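Local coordinates for protein oxalate biosynthetic component 1 (Burkholderia thailandensis, PDB 5IKY) that produces oxalate under quorum-sensing control, combining serine hydrolase activity with an additional lyase activity in one polypeptide, at residues I115-N118 and T119-L123; N172-V175 and L176-L179; D566-R569 and K570-R574; F995-V998 and R999-A1002; H354-V357 and E358-T362. All coordinates share one frame; numbering follows the deposited sequence.

Contact 1. Residues I115-N118 and T119-L123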
loop_
_atom_site.group_PDB
_atom_site.type_symbol
_atom_site.label_atom_id
_atom_site.label_comp_id
_atom_site.label_asym_id
_atom_site.label_seq_id
_atom_site.Cartn_x
_atom_site.Cartn_y
_atom_site.Cartn_z
ATOM N N ILE A 115 -7.651 32.573 9.672
ATOM C CA ILE A 115 -7.400 33.005 11.037
ATOM C C ILE A 115 -5.977 32.605 11.407
ATOM O O ILE A 115 -5.694 31.431 11.659
ATOM C CB ILE A 115 -8.409 32.393 12.024
ATOM C CG1 ILE A 115 -9.832 32.790 11.630
ATOM C CG2 ILE A 115 -8.098 32.829 13.448
ATOM C CD1 ILE A 115 -10.895 32.240 12.544
ATOM N N THR A 116 -5.083 33.588 11.418
ATOM C CA THR A 116 -3.658 33.331 11.594
ATOM C C THR A 116 -3.325 32.773 12.971
ATOM O O THR A 116 -4.050 32.996 13.941
ATOM C CB THR A 116 -2.828 34.608 11.374
ATOM O OG1 THR A 116 -3.304 35.643 12.242
ATOM C CG2 THR A 116 -2.941 35.071 9.930
ATOM N N ARG A 117 -2.215 32.045 13.036
ATOM C CA ARG A 117 -1.720 31.482 14.286
ATOM C C ARG A 117 -1.441 32.580 15.308
ATOM O O ARG A 117 -1.707 32.416 16.499
ATOM C CB ARG A 117 -0.459 30.655 14.022
ATOM C CG ARG A 117 0.320 30.258 15.262
ATOM C CD ARG A 117 0.987 28.907 15.070
ATOM N NE ARG A 117 1.875 28.567 16.179
ATOM C CZ ARG A 117 1.459 28.146 17.368
ATOM N NH1 ARG A 117 2.338 27.856 18.318
ATOM N NH2 ARG A 117 0.164 28.025 17.615
ATOM N N ASN A 118 -0.914 33.705 14.833
ATOM C CA ASN A 118 -0.641 34.846 15.698
ATOM C C ASN A 118 -1.914 35.412 16.324
ATOM O O ASN A 118 -1.909 35.832 17.482
ATOM C CB ASN A 118 0.089 35.941 14.920
ATOM C CG ASN A 118 1.558 35.630 14.718
ATOM O OD1 ASN A 118 2.221 35.105 15.614
ATOM N ND2 ASN A 118 2.077 35.952 13.539
ATOM N N THR A 119 -2.999 35.420 15.557
ATOM C CA THR A 119 -4.283 35.908 16.054
ATOM C C THR A 119 -4.802 35.037 17.193
ATOM O O THR A 119 -5.263 35.544 18.216
ATOM C CB THR A 119 -5.339 35.960 14.933
ATOM O OG1 THR A 119 -4.911 36.866 13.908
ATOM C CG2 THR A 119 -6.682 36.421 15.483
ATOM N N LEU A 120 -4.717 33.724 17.012
ATOM C CA LEU A 120 -5.181 32.779 18.021
ATOM C C LEU A 120 -4.321 32.829 19.281
ATOM O O LEU A 120 -4.838 32.764 20.397
ATOM C CB LEU A 120 -5.194 31.357 17.456
ATOM C CG LEU A 120 -6.245 31.070 16.384
ATOM C CD1 LEU A 120 -6.004 29.709 15.745
ATOM C CD2 LEU A 120 -7.642 31.151 16.982
ATOM N N GLU A 121 -3.010 32.949 19.097
ATOM C CA GLU A 121 -2.077 32.955 20.220
ATOM C C GLU A 121 -2.222 34.207 21.080
ATOM O O GLU A 121 -1.722 34.256 22.205
ATOM C CB GLU A 121 -0.637 32.822 19.718
ATOM C CG GLU A 121 -0.162 31.379 19.594
ATOM C CD GLU A 121 1.254 31.271 19.060
ATOM O OE1 GLU A 121 1.650 32.129 18.243
ATOM O OE2 GLU A 121 1.973 30.333 19.464
ATOM N N ARG A 122 -2.906 35.215 20.547
ATOM C CA ARG A 122 -3.199 36.426 21.305
ATOM C C ARG A 122 -4.100 36.126 22.496
ATOM O O ARG A 122 -4.014 36.784 23.533
ATOM C CB ARG A 122 -3.854 37.480 20.414
ATOM C CG ARG A 122 -2.887 38.263 19.550
ATOM C CD ARG A 122 -3.572 39.484 18.963
ATOM N NE ARG A 122 -2.623 40.426 18.378
ATOM C CZ ARG A 122 -2.931 41.671 18.032
ATOM N NH1 ARG A 122 -4.164 42.124 18.215
ATOM N NH2 ARG A 122 -2.007 42.465 17.505
ATOM N N LEU A 123 -4.971 35.136 22.336
ATOM C CA LEU A 123 -5.867 34.730 23.410
ATOM C C LEU A 123 -5.076 34.135 24.572
ATOM O O LEU A 123 -4.150 33.350 24.370
ATOM C CB LEU A 123 -6.904 33.728 22.897
ATOM C CG LEU A 123 -7.933 34.284 21.911
ATOM C CD1 LEU A 123 -8.736 33.161 21.275
ATOM C CD2 LEU A 123 -8.855 35.274 22.605
#
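R117 and E121 lean together one turn apart on helix 117-121, with the carboxylate lying over a face of the guanidinium. E121 CD stands 3.5 Å above the guanidinium plane, over its centre, and the two flat groups are inclined by 39°. A bend in the R117 chain at chi2 (147°) turns the group back toward E121, where NH1 lies 2.8 Å from E121 OE2. That oxygen is well out of the guanidinium plane, so the salt bridge rests on charge alone, with no N-H aimed at it. R117 also touches D146 and P488.

At the start of the helix T116 and T119 cross at about a right angle. T116 is the N-cap: its OG1 accepts a weak bond from T119 N at 3.3 Å and lies 2.6 Å from T119 OG1. I115 meets L120 at a similar right angle, its CG2 3.9 Å from L120 CG, while I115 also touches L136 of helix 126-138.

Chemically, the threonine hydroxyl gives a weak capping bond to the N-H of T119, which also leans weakly on T116 O, and the arginine-glutamate attraction, depending on charge and not on aligned hydrogens, should tolerate some rotation of either group.

Contact 2. Residues N172-V175 and L176-L179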
loop_
_atom_site.group_PDB
_atom_site.type_symbol
_atom_site.label_atom_id
_atom_site.label_comp_id
_atom_site.label_asym_id
_atom_site.label_seq_id
_atom_site.Cartn_x
_atom_site.Cartn_y
_atom_site.Cartn_z
ATOM N N ASN A 172 -9.857 38.569 25.116
ATOM C CA ASN A 172 -9.201 39.576 24.297
ATOM C C ASN A 172 -10.181 40.180 23.290
ATOM O O ASN A 172 -10.436 39.596 22.229
ATOM C CB ASN A 172 -7.990 38.974 23.575
ATOM C CG ASN A 172 -6.973 40.023 23.163
ATOM O OD1 ASN A 172 -7.326 41.146 22.808
ATOM N ND2 ASN A 172 -5.699 39.656 23.207
ATOM N N ALA A 173 -10.725 41.347 23.633
ATOM C CA ALA A 173 -11.692 42.031 22.788
ATOM C C ALA A 173 -11.073 42.496 21.449
ATOM O O ALA A 173 -11.781 42.982 20.580
ATOM C CB ALA A 173 -12.311 43.203 23.541
ATOM N N ALA A 174 -9.760 42.335 21.281
ATOM C CA ALA A 174 -9.155 42.380 19.957
ATOM C C ALA A 174 -9.648 41.145 19.218
ATOM O O ALA A 174 -10.790 41.144 18.771
ATOM C CB ALA A 174 -7.619 42.429 20.037
ATOM N N VAL A 175 -8.815 40.102 19.118
ATOM C CA VAL A 175 -9.131 38.811 18.442
ATOM C C VAL A 175 -10.522 38.681 17.800
ATOM O O VAL A 175 -10.640 38.290 16.628
ATOM C CB VAL A 175 -8.968 37.620 19.415
ATOM C CG1 VAL A 175 -9.391 36.315 18.753
ATOM C CG2 VAL A 175 -7.515 37.527 19.909
ATOM N N LEU A 176 -11.558 39.041 18.560
ATOM C CA LEU A 176 -12.913 39.188 18.023
ATOM C C LEU A 176 -12.968 40.277 16.945
ATOM O O LEU A 176 -13.898 40.334 16.150
ATOM C CB LEU A 176 -13.899 39.519 19.154
ATOM C CG LEU A 176 -15.389 39.648 18.825
ATOM C CD1 LEU A 176 -15.868 38.340 18.236
ATOM C CD2 LEU A 176 -16.181 39.993 20.077
ATOM N N ASP A 177 -11.965 41.146 16.938
ATOM C CA ASP A 177 -11.942 42.306 16.059
ATOM C C ASP A 177 -11.795 41.851 14.640
ATOM O O ASP A 177 -12.470 42.353 13.733
ATOM C CB ASP A 177 -10.779 43.256 16.429
ATOM C CG ASP A 177 -9.407 42.623 16.254
ATOM O OD1 ASP A 177 -9.324 41.392 16.066
ATOM O OD2 ASP A 177 -8.401 43.361 16.267
ATOM N N SER A 178 -10.858 40.921 14.479
ATOM C CA SER A 178 -10.380 40.515 13.175
ATOM C C SER A 178 -11.461 39.767 12.413
ATOM O O SER A 178 -11.533 39.817 11.179
ATOM C CB SER A 178 -9.123 39.646 13.302
ATOM O OG SER A 178 -8.647 39.216 12.017
ATOM N N LEU A 179 -12.294 39.055 13.157
ATOM C CA LEU A 179 -13.395 38.338 12.546
ATOM C C LEU A 179 -14.361 39.339 11.927
ATOM O O LEU A 179 -14.782 39.181 10.782
ATOM C CB LEU A 179 -14.093 37.451 13.574
ATOM C CG LEU A 179 -13.136 36.489 14.281
ATOM C CD1 LEU A 179 -13.844 35.669 15.350
ATOM C CD2 LEU A 179 -12.446 35.582 13.272
#
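S178 N donates to V175 O across 3.4 Å at an N-H...O angle of 140°, a weak link but the shortest polar bond between N172-V175 and L176-L179 that the model places soundly. A shorter approach, D177 N to A174 O, rests on a carbonyl oxygen that also crowds L176 N, so its length is doubtful. The same V175 carbonyl is brushed by the next turn, with L179 CG 3.9 Å from V175 O.

The side-chain part of the contact belongs to D177. Its chi1 of 63° sets CG between the backbone N and the carbonyl carbon, folding the carboxylate back along the chain toward A174. There OD2 comes 4.0 Å from A174 CB, an approach of packing and not of bonding.

Two residues before A174, N172 forms an Asx turn: its OD1 accepts from A174 N at 3.1 Å, the N-H...O angle being 144°. N172 ND2 gives a weak hydrogen bond to R122 O, so the amide works in two directions. V175 packs on R122 and L123, whereas L176 and L179 both turn to I60 of strand 60-64 and reach V165 and M168, respectively, of helix 162-172.

The contact is therefore the tight passage from helix 162-172 into helix 176-181. Its sound polar element is the asparagine turn, which holds the chain as it leaves the first helix, while the backbone bonds at the start of the second are weak or doubtful.

Contact 3. Residues D566-R569 and K570-R574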
loop_
_atom_site.group_PDB
_atom_site.type_symbol
_atom_site.label_atom_id
_atom_site.label_comp_id
_atom_site.label_asym_id
_atom_site.label_seq_id
_atom_site.Cartn_x
_atom_site.Cartn_y
_atom_site.Cartn_z
ATOM N N ASP A 566 -2.827 -29.806 -8.844
ATOM C CA ASP A 566 -4.245 -30.104 -8.684
ATOM C C ASP A 566 -4.967 -28.936 -8.022
ATOM O O ASP A 566 -6.072 -28.569 -8.425
ATOM C CB ASP A 566 -4.446 -31.382 -7.870
ATOM C CG ASP A 566 -5.865 -31.912 -7.962
ATOM O OD1 ASP A 566 -6.203 -32.530 -8.994
ATOM O OD2 ASP A 566 -6.644 -31.708 -7.006
ATOM N N THR A 567 -4.332 -28.353 -7.009
ATOM C CA THR A 567 -4.876 -27.178 -6.337
ATOM C C THR A 567 -5.079 -26.032 -7.327
ATOM O O THR A 567 -6.117 -25.370 -7.320
ATOM C CB THR A 567 -3.961 -26.703 -5.192
ATOM O OG1 THR A 567 -3.877 -27.718 -4.186
ATOM C CG2 THR A 567 -4.503 -25.424 -4.571
ATOM N N TYR A 568 -4.088 -25.814 -8.186
ATOM C CA TYR A 568 -4.172 -24.760 -9.190
ATOM C C TYR A 568 -5.259 -25.046 -10.221
ATOM O O TYR A 568 -5.974 -24.138 -10.642
ATOM C CB TYR A 568 -2.831 -24.571 -9.903
ATOM C CG TYR A 568 -2.945 -23.696 -11.130
ATOM C CD1 TYR A 568 -3.086 -22.320 -11.010
ATOM C CD2 TYR A 568 -2.928 -24.245 -12.407
ATOM C CE1 TYR A 568 -3.203 -21.514 -12.124
ATOM C CE2 TYR A 568 -3.044 -23.445 -13.530
ATOM C CZ TYR A 568 -3.180 -22.080 -13.380
ATOM O OH TYR A 568 -3.294 -21.271 -14.486
ATOM N N ARG A 569 -5.366 -26.306 -10.629
ATOM C CA ARG A 569 -6.348 -26.712 -11.630
ATOM C C ARG A 569 -7.768 -26.335 -11.217
ATOM O O ARG A 569 -8.579 -25.929 -12.050
ATOM C CB ARG A 569 -6.261 -28.218 -11.880
ATOM C CG ARG A 569 -7.229 -28.724 -12.937
ATOM C CD ARG A 569 -7.347 -30.239 -12.893
ATOM N NE ARG A 569 -7.725 -30.719 -11.567
ATOM C CZ ARG A 569 -8.974 -30.750 -11.109
ATOM N NH1 ARG A 569 -9.973 -30.325 -11.871
ATOM N NH2 ARG A 569 -9.223 -31.203 -9.888
ATOM N N LYS A 570 -8.060 -26.463 -9.925
ATOM C CA LYS A 570 -9.375 -26.114 -9.400
ATOM C C LYS A 570 -9.621 -24.611 -9.499
ATOM O O LYS A 570 -10.735 -24.173 -9.788
ATOM C CB LYS A 570 -9.516 -26.583 -7.950
ATOM C CG LYS A 570 -9.711 -28.085 -7.808
ATOM C CD LYS A 570 -9.173 -28.590 -6.480
ATOM C CE LYS A 570 -9.619 -30.017 -6.214
ATOM N NZ LYS A 570 -9.015 -30.559 -4.965
ATOM N N ILE A 571 -8.575 -23.827 -9.258
ATOM C CA ILE A 571 -8.654 -22.379 -9.407
ATOM C C ILE A 571 -8.913 -22.005 -10.864
ATOM O O ILE A 571 -9.749 -21.152 -11.161
ATOM C CB ILE A 571 -7.361 -21.688 -8.927
ATOM C CG1 ILE A 571 -7.111 -21.990 -7.449
ATOM C CG2 ILE A 571 -7.434 -20.184 -9.163
ATOM C CD1 ILE A 571 -5.830 -21.385 -6.916
ATOM N N GLU A 572 -8.194 -22.660 -11.767
ATOM C CA GLU A 572 -8.317 -22.386 -13.193
ATOM C C GLU A 572 -9.703 -22.768 -13.707
ATOM O O GLU A 572 -10.245 -22.111 -14.597
ATOM C CB GLU A 572 -7.232 -23.134 -13.972
ATOM C CG GLU A 572 -6.932 -22.548 -15.340
ATOM C CD GLU A 572 -5.787 -23.256 -16.038
ATOM O OE1 GLU A 572 -4.713 -22.639 -16.188
ATOM O OE2 GLU A 572 -5.962 -24.425 -16.440
ATOM N N ASP A 573 -10.271 -23.830 -13.140
ATOM C CA ASP A 573 -11.628 -24.255 -13.475
ATOM C C ASP A 573 -12.639 -23.153 -13.170
ATOM O O ASP A 573 -13.559 -22.905 -13.950
ATOM C CB ASP A 573 -11.998 -25.530 -12.713
ATOM C CG ASP A 573 -11.403 -26.778 -13.337
ATOM O OD1 ASP A 573 -11.322 -26.840 -14.579
ATOM O OD2 ASP A 573 -11.021 -27.700 -12.587
ATOM N N ARG A 574 -12.455 -22.495 -12.031
ATOM C CA ARG A 574 -13.346 -21.423 -11.608
ATOM C C ARG A 574 -13.209 -20.194 -12.503
ATOM O O ARG A 574 -14.186 -19.486 -12.754
ATOM C CB ARG A 574 -13.075 -21.048 -10.149
ATOM C CG ARG A 574 -13.590 -22.064 -9.139
ATOM C CD ARG A 574 -13.245 -21.654 -7.711
ATOM N NE ARG A 574 -13.370 -20.212 -7.510
ATOM C CZ ARG A 574 -14.517 -19.583 -7.269
ATOM N NH1 ARG A 574 -15.650 -20.270 -7.195
ATOM N NH2 ARG A 574 -14.532 -18.268 -7.101
#
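D566, R569, K570 and D573 join in a salt-bridge network along one side of helix 562-579. In its charge-pair part, R569 NH1 lies 2.9 Å from D573 OD2, with guanidinium and carboxylate planes 60° apart. D566 serves two bases: OD2 takes a weak bond from K570 NZ at 3.3 Å, while OD1 is 3.4 Å from R569 NH2, another weak bond. A bend at chi3 (55°) curls the R569 chain so that D566 CG sits in plane at the guanidinium edge. D573 OD1 has a further partner in R644.

A hydrogen bond of a different kind links Y568 and E572. The phenol OH donates to E572 OE1 across 2.6 Å, meeting that oxygen on its anti side and 35° out of the carboxylate plane. E572 OE2 is meanwhile paired with R685 and R644.

Apolar contact is supplied by E572 CB, which lies over one face of the Y568 ring; the ring also meets that of Y689 on helix 682-690. Backbone bonds such as E572 N to Y568 O complete the helical frame.

With one oxygen held by a phenol and the other by two arginines, the buried E572 carboxylate is probably kept ionised, tying this helix to its cap-domain neighbours.

Contact 4. Residues F995-V998 and R999-A1002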
loop_
_atom_site.group_PDB
_atom_site.type_symbol
_atom_site.label_atom_id
_atom_site.label_comp_id
_atom_site.label_asym_id
_atom_site.label_seq_id
_atom_site.Cartn_x
_atom_site.Cartn_y
_atom_site.Cartn_z
ATOM N N PHE A 995 10.892 0.205 -6.340
ATOM C CA PHE A 995 10.004 -0.586 -5.495
ATOM C C PHE A 995 8.916 -1.283 -6.304
ATOM O O PHE A 995 8.534 -2.411 -5.999
ATOM C CB PHE A 995 9.368 0.298 -4.423
ATOM C CG PHE A 995 8.234 -0.358 -3.688
ATOM C CD1 PHE A 995 8.476 -1.373 -2.776
ATOM C CD2 PHE A 995 6.926 0.049 -3.899
ATOM C CE1 PHE A 995 7.433 -1.976 -2.094
ATOM C CE2 PHE A 995 5.880 -0.547 -3.220
ATOM C CZ PHE A 995 6.134 -1.562 -2.317
ATOM N N ASN A 996 8.418 -0.610 -7.337
ATOM C CA ASN A 996 7.366 -1.180 -8.169
ATOM C C ASN A 996 7.927 -2.053 -9.284
ATOM O O ASN A 996 7.181 -2.552 -10.128
ATOM C CB ASN A 996 6.493 -0.076 -8.762
ATOM C CG ASN A 996 7.306 0.995 -9.451
ATOM O OD1 ASN A 996 8.371 1.382 -8.973
ATOM N ND2 ASN A 996 6.810 1.477 -10.584
ATOM N N ASP A 997 9.244 -2.227 -9.294
ATOM C CA ASP A 997 9.867 -3.160 -10.223
ATOM C C ASP A 997 9.681 -4.570 -9.678
ATOM O O ASP A 997 10.585 -5.132 -9.058
ATOM C CB ASP A 997 11.349 -2.838 -10.421
ATOM C CG ASP A 997 11.952 -3.568 -11.605
ATOM O OD1 ASP A 997 11.344 -4.550 -12.081
ATOM O OD2 ASP A 997 13.045 -3.165 -12.056
ATOM N N VAL A 998 8.500 -5.131 -9.915
ATOM C CA VAL A 998 8.122 -6.402 -9.315
ATOM C C VAL A 998 8.976 -7.564 -9.824
ATOM O O VAL A 998 9.193 -8.538 -9.105
ATOM C CB VAL A 998 6.628 -6.709 -9.559
ATOM C CG1 VAL A 998 5.762 -5.680 -8.858
ATOM C CG2 VAL A 998 6.320 -6.750 -11.049
ATOM N N ARG A 999 9.474 -7.458 -11.052
ATOM C CA ARG A 999 10.305 -8.523 -11.604
ATOM C C ARG A 999 11.687 -8.504 -10.963
ATOM O O ARG A 999 12.271 -9.562 -10.710
ATOM C CB ARG A 999 10.422 -8.407 -13.123
ATOM C CG ARG A 999 10.825 -9.719 -13.782
ATOM C CD ARG A 999 11.102 -9.571 -15.269
ATOM N NE ARG A 999 11.534 -10.841 -15.850
ATOM C CZ ARG A 999 12.261 -10.955 -16.956
ATOM N NH1 ARG A 999 12.647 -9.872 -17.615
ATOM N NH2 ARG A 999 12.602 -12.155 -17.403
ATOM N N SER A 1000 12.203 -7.306 -10.694
ATOM C CA SER A 1000 13.457 -7.171 -9.964
ATOM C C SER A 1000 13.274 -7.545 -8.499
ATOM O O SER A 1000 14.159 -8.146 -7.893
ATOM C CB SER A 1000 14.001 -5.749 -10.073
ATOM O OG SER A 1000 14.415 -5.457 -11.397
ATOM N N LEU A 1001 12.124 -7.184 -7.935
ATOM C CA LEU A 1001 11.817 -7.530 -6.552
ATOM C C LEU A 1001 11.737 -9.039 -6.366
ATOM O O LEU A 1001 12.323 -9.587 -5.436
ATOM C CB LEU A 1001 10.507 -6.883 -6.108
ATOM C CG LEU A 1001 10.639 -5.616 -5.264
ATOM C CD1 LEU A 1001 9.283 -5.199 -4.739
ATOM C CD2 LEU A 1001 11.607 -5.832 -4.118
ATOM N N ALA A 1002 11.013 -9.703 -7.263
ATOM C CA ALA A 1002 10.847 -11.152 -7.198
ATOM C C ALA A 1002 12.181 -11.880 -7.345
ATOM O O ALA A 1002 12.332 -13.013 -6.888
ATOM C CB ALA A 1002 9.872 -11.620 -8.272
#
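D997 and S1000 are brought face to face by two torsions: D997 chi1 of -167° carries CG away from its own backbone N and toward the helix ahead, while S1000 chi1 of -68° holds OG beside the serine N, so that both donors look at one carboxylate. S1000 N gives its hydrogen to D997 OD1 at 3.2 Å, the capping bond of a residue at the N-cap, and S1000 OG donates to D997 OD2 at 2.8 Å. Both come from the same side, above the carboxylate plane, and neither lies near it. The acid is also the centre of an inverse gamma turn, whose V998 N to N996 O bond is weak.

Regular helical bonding follows at once. L1001 N reaches D997 O at 2.8 Å, in the carbonyl plane, and A1002 N reaches V998 O over the same 2.8 Å with the donor above the V998 carbonyl plane. The L1001 side chain turns back to the incoming loop, where its CD1 is 4.4 Å from F995 CD1 at an oblique approach to the ring. F995 itself packs on V704 and I1011.

Two residues beyond the segments complete the grip: D997 OD1 accepts from H1069 ND1 and OD2 binds the Y1074 hydroxyl. An aspartate in the loop after strand 988-992, bonded to the ND1 of a histidine, is consistent with the acid-histidine pair of an alpha/beta-hydrolase triad. The chemistry implies a carboxylate with each oxygen gripped twice, whose rotation S1000, H1069 and Y1074 together should limit.

Contact 5. Residues H354-V357 and E358-T362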
loop_
_atom_site.group_PDB
_atom_site.type_symbol
_atom_site.label_atom_id
_atom_site.label_comp_id
_atom_site.label_asym_id
_atom_site.label_seq_id
_atom_site.Cartn_x
_atom_site.Cartn_y
_atom_site.Cartn_z
ATOM N N HIS A 354 -15.799 -6.646 33.425
ATOM C CA HIS A 354 -15.219 -7.735 34.207
ATOM C C HIS A 354 -15.999 -9.038 34.057
ATOM O O HIS A 354 -15.437 -10.122 34.208
ATOM C CB HIS A 354 -15.133 -7.348 35.684
ATOM C CG HIS A 354 -14.028 -6.386 35.990
ATOM N ND1 HIS A 354 -12.698 -6.740 35.932
ATOM C CD2 HIS A 354 -14.053 -5.081 36.350
ATOM C CE1 HIS A 354 -11.951 -5.697 36.246
ATOM N NE2 HIS A 354 -12.750 -4.676 36.504
ATOM N N THR A 355 -17.289 -8.932 33.756
ATOM C CA THR A 355 -18.108 -10.119 33.542
ATOM C C THR A 355 -17.668 -10.850 32.272
ATOM O O THR A 355 -17.690 -12.080 32.218
ATOM C CB THR A 355 -19.604 -9.763 33.454
ATOM O OG1 THR A 355 -19.981 -8.998 34.606
ATOM C CG2 THR A 355 -20.455 -11.024 33.392
ATOM N N ILE A 356 -17.260 -10.087 31.259
ATOM C CA ILE A 356 -16.714 -10.665 30.033
ATOM C C ILE A 356 -15.442 -11.452 30.333
ATOM O O ILE A 356 -15.283 -12.589 29.886
ATOM C CB ILE A 356 -16.398 -9.587 28.977
ATOM C CG1 ILE A 356 -17.677 -8.892 28.507
ATOM C CG2 ILE A 356 -15.659 -10.200 27.790
ATOM C CD1 ILE A 356 -18.581 -9.775 27.693
ATOM N N VAL A 357 -14.539 -10.833 31.090
ATOM C CA VAL A 357 -13.296 -11.475 31.508
ATOM C C VAL A 357 -13.574 -12.791 32.219
ATOM O O VAL A 357 -13.020 -13.838 31.880
ATOM C CB VAL A 357 -12.483 -10.571 32.455
ATOM C CG1 VAL A 357 -11.177 -11.247 32.846
ATOM C CG2 VAL A 357 -12.228 -9.215 31.821
ATOM N N GLU A 358 -14.455 -12.716 33.207
ATOM C CA GLU A 358 -14.773 -13.844 34.066
ATOM C C GLU A 358 -15.474 -14.963 33.297
ATOM O O GLU A 358 -15.257 -16.147 33.569
ATOM C CB GLU A 358 -15.621 -13.352 35.240
ATOM C CG GLU A 358 -16.645 -14.319 35.772
ATOM C CD GLU A 358 -17.310 -13.800 37.033
ATOM O OE1 GLU A 358 -18.539 -13.578 37.017
ATOM O OE2 GLU A 358 -16.599 -13.612 38.043
ATOM N N ASN A 359 -16.298 -14.592 32.321
ATOM C CA ASN A 359 -16.933 -15.583 31.461
ATOM C C ASN A 359 -15.930 -16.198 30.491
ATOM O O ASN A 359 -16.033 -17.372 30.138
ATOM C CB ASN A 359 -18.097 -14.963 30.685
ATOM C CG ASN A 359 -19.297 -14.680 31.563
ATOM O OD1 ASN A 359 -19.440 -15.254 32.642
ATOM N ND2 ASN A 359 -20.173 -13.791 31.102
ATOM N N SER A 360 -14.952 -15.398 30.074
ATOM C CA SER A 360 -13.943 -15.846 29.119
ATOM C C SER A 360 -12.986 -16.878 29.708
ATOM O O SER A 360 -12.645 -17.856 29.045
ATOM C CB SER A 360 -13.138 -14.655 28.596
ATOM O OG SER A 360 -13.946 -13.798 27.817
ATOM N N VAL A 361 -12.547 -16.660 30.945
ATOM C CA VAL A 361 -11.520 -17.515 31.532
ATOM C C VAL A 361 -12.111 -18.746 32.209
ATOM O O VAL A 361 -11.376 -19.611 32.691
ATOM C CB VAL A 361 -10.662 -16.747 32.552
ATOM C CG1 VAL A 361 -10.053 -15.515 31.898
ATOM C CG2 VAL A 361 -11.491 -16.369 33.775
ATOM N N THR A 362 -13.436 -18.829 32.250
ATOM C CA THR A 362 -14.082 -19.990 32.843
ATOM C C THR A 362 -14.887 -20.763 31.807
ATOM O O THR A 362 -14.394 -21.710 31.198
ATOM C CB THR A 362 -15.010 -19.596 34.020
ATOM O OG1 THR A 362 -16.017 -18.681 33.568
ATOM C CG2 THR A 362 -14.209 -18.951 35.136
#
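N359 runs alongside T355, one turn earlier on helix 354-360, the two side chains pointing the same way. Its CB starts 3.3 Å from T355 O. CG, held beside the backbone N by chi1 of -72°, is 3.1 Å from T355 O as well, so the amide lies against the carbonyl of the preceding turn. OD1 lies 3.6 Å from T355 O, two acceptors with no bond between them. At the tip ND2 passes T355 CG2 at 3.6 Å, a methyl-to-amide packing contact; T355 O is also near ND2, but the angle is too poor for a hydrogen bond. ND2 donates to P315 O instead, and T355 OG1 is likewise engaged outward, with D398 OD2.

The next carbonyl along the helix, I356 O, has two donors, S360 N at 2.8 Å and S360 OG at 2.7 Å, reaching it from opposite faces of its plane. The hydroxyl stands 41° above that plane, away from a lone-pair direction, yet this bond satisfies the OG of a buried serine by folding it back on its own helix. E358 N to H354 O (2.9 Å) and V361 N to V357 O flank these bonds with ordinary i to i+4 spacing.

In the TIM-barrel-related part of the enzyme this helix directly follows strand 346-351 of the parallel sheet. V357 packs on V351 of that strand and on T435 and K438 of helix 418-442, S360 touches I349, and I356 faces S314 and P315, its side chain about 13 Å from the bound magnesium ion.

From the N terminus the order is contact 1, contact 2, contact 5, contact 3, contact 4. In each the two segments are consecutive, so every contact closes no more than a helical turn, and none nests within or crosses another. Contacts 1 and 2 share the N-terminal domain and touch directly, I115 CD1 lying 3.8 Å from L179 CD2, which packs the end of strand 114-115 against helix 176-181. Contact 5 belongs to the parallel barrel region, with its centre about 51 Å from that of contact 1. Contact 3 lies within helix 562-579 of the cap domain, and contact 4 lies at the start of helix 998-1002 in the C-terminal hydrolase part; their nearest atoms are about 17 Å apart.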